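Local coordinates for SnoaL-like polyketide cyclase (Agrobacterium tumefaciens str. C58, PDB 3EHC) that probably acts as a polyketide cyclase or on a related small molecule, as a member of the SnoaL-like family, at the interface of chains A and B. Coordinates in Å, arbitrary orientation; residue numbers count along the deposited sequence, not the author numbering. Chains: chain A/B, SnoaL-like polyketide cyclase.

The interface of chains A and B. Residues chain A 64, 66, 73-75, 101; chain B 66, 73, 103.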
loop_
_atom_site.group_PDB
_atom_site.type_symbol
_atom_site.label_atom_id
_atom_site.label_comp_id
_atom_site.label_asym_id
_atom_site.label_seq_id
_atom_site.Cartn_x
_atom_site.Cartn_y
_atom_site.Cartn_z
ATOM N N ILE A 64 -4.514 -6.418 8.078
ATOM C CA ILE A 64 -5.694 -6.484 7.193
ATOM C C ILE A 64 -5.364 -7.393 6.031
ATOM O O ILE A 64 -4.281 -7.304 5.445
ATOM C CB ILE A 64 -6.112 -5.090 6.604
ATOM C CG1 ILE A 64 -6.102 -3.998 7.690
ATOM C CG2 ILE A 64 -7.511 -5.160 5.949
ATOM C CD1 ILE A 64 -6.449 -2.630 7.184
ATOM N N VAL A 66 -7.366 -8.600 2.420
ATOM C CA VAL A 66 -8.507 -8.550 1.496
ATOM C C VAL A 66 -8.157 -9.434 0.302
ATOM O O VAL A 66 -7.145 -9.257 -0.299
ATOM C CB VAL A 66 -8.831 -7.110 0.987
ATOM C CG1 VAL A 66 -10.142 -7.101 0.123
ATOM C CG2 VAL A 66 -9.003 -6.160 2.139
ATOM N N ALA A 73 -4.538 -8.549 -1.018
ATOM C CA ALA A 73 -3.877 -7.311 -0.558
ATOM C C ALA A 73 -3.713 -7.419 0.960
ATOM O O ALA A 73 -4.658 -7.794 1.664
ATOM C CB ALA A 73 -4.707 -6.082 -0.946
ATOM N N ALA A 74 -2.514 -7.122 1.455
ATOM C CA ALA A 74 -2.206 -7.216 2.865
ATOM C C ALA A 74 -1.694 -5.887 3.410
ATOM O O ALA A 74 -0.879 -5.231 2.790
ATOM C CB ALA A 74 -1.173 -8.338 3.120
ATOM N N ARG A 75 -2.197 -5.486 4.577
ATOM C CA ARG A 75 -1.496 -4.480 5.395
ATOM C C ARG A 75 -0.738 -5.219 6.463
ATOM O O ARG A 75 -1.330 -5.842 7.341
ATOM C CB ARG A 75 -2.476 -3.483 5.993
ATOM C CG ARG A 75 -1.890 -2.543 7.077
ATOM C CD ARG A 75 -2.928 -1.497 7.486
ATOM N NE ARG A 75 -2.513 -0.774 8.684
ATOM C CZ ARG A 75 -1.838 0.378 8.696
ATOM N NH1 ARG A 75 -1.488 0.976 7.578
ATOM N NH2 ARG A 75 -1.554 0.976 9.853
ATOM N N HIS A 101 2.098 -1.997 2.573
ATOM C CA HIS A 101 0.839 -2.311 1.881
ATOM C C HIS A 101 1.239 -3.015 0.573
ATOM O O HIS A 101 1.980 -2.451 -0.220
ATOM C CB HIS A 101 0.031 -1.024 1.599
ATOM C CG HIS A 101 -0.636 -0.422 2.807
ATOM N ND1 HIS A 101 -1.501 0.652 2.722
ATOM C CD2 HIS A 101 -0.562 -0.736 4.122
ATOM C CE1 HIS A 101 -1.920 0.975 3.932
ATOM N NE2 HIS A 101 -1.388 0.134 4.799
ATOM N N VAL B 66 -8.981 -4.835 -5.169
ATOM C CA VAL B 66 -9.358 -6.079 -4.518
ATOM C C VAL B 66 -10.395 -5.745 -3.444
ATOM O O VAL B 66 -10.192 -4.855 -2.612
ATOM C CB VAL B 66 -8.194 -6.795 -3.823
ATOM C CG1 VAL B 66 -8.608 -8.234 -3.534
ATOM C CG2 VAL B 66 -6.890 -6.748 -4.633
ATOM N N ALA B 73 -9.194 -2.691 -1.256
ATOM C CA ALA B 73 -7.800 -2.273 -1.356
ATOM C C ALA B 73 -7.557 -1.818 -2.799
ATOM O O ALA B 73 -7.923 -2.536 -3.755
ATOM C CB ALA B 73 -6.896 -3.422 -0.995
ATOM N N PHE B 103 -6.168 0.988 1.830
ATOM C CA PHE B 103 -7.253 0.131 2.335
ATOM C C PHE B 103 -8.430 0.985 2.831
ATOM O O PHE B 103 -8.229 2.003 3.499
ATOM C CB PHE B 103 -6.756 -0.761 3.499
ATOM C CG PHE B 103 -5.837 -1.841 3.068
ATOM C CD1 PHE B 103 -4.479 -1.580 2.896
ATOM C CD2 PHE B 103 -6.309 -3.118 2.769
ATOM C CE1 PHE B 103 -3.629 -2.563 2.438
ATOM C CE2 PHE B 103 -5.412 -4.117 2.317
ATOM C CZ PHE B 103 -4.110 -3.827 2.158
#
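A:His101 takes a hydrogen bond at ring atom NE2 from the guanidinium nitrogen NH1 of A:Arg75, 2.9 Å long, and presents one face of its imidazole to B:Phe103 of the other chain. The site illustrates how SnoaL-like proteins, cone-shaped alpha+beta barrels, can pair through the faces of their sheets; here strands 64-67, 71-80 and 96-107 take part in a two-fold interface that may be the biological dimer, although the structure alone does not show this. The bond is moderately bent, 153° at the hydrogen, and NH1 is tilted slightly from the imidazole plane while the histidine nitrogen lies close to the guanidinium plane. Extended from CG to NE, the arginine chain brings its end group to the histidine, and the bond should limit rotation of the imidazole.

Against this face B:Phe103 sets the edge of its phenyl ring, the planes 86° apart, with CD1 over the centre of the imidazole at 3.7 Å from A:His101 ND1. The ring tip ends on the backbone of strand 71-80, B:Phe103 CZ lying 3.4 Å from the carbonyl carbon A:Ala74 C, with the next amide nitrogen, that of A:Arg75, also beside it. Over one face of the phenyl ring, near its outer rim, lies A:Ile64, whose branch methyl CG2 stands 4.0 Å from B:Phe103 CD2. With CG1 beside the backbone N (chi1 -45°) and the chain extended beyond it, the isoleucine CD1 reaches towards B:Phe103 CB. A:Arg75 CB, 3.8 Å from B:Phe103 CE1, covers the same face nearer the ring tip. A:Val66 CG2 approaches the CD2-CE2 edge nearly in the ring plane, on the side away from A:His101, while A:Val66 CG1 turns to the carbonyl oxygen B:Val66 O, 3.5 Å away. Nearby, A:Ala73 CB and B:Ala73 CB meet at 3.4 Å, a tight fit where the two 71-80 strands come close. A:Ala73 CB also touches B:Phe103 CE2 at 3.9 Å.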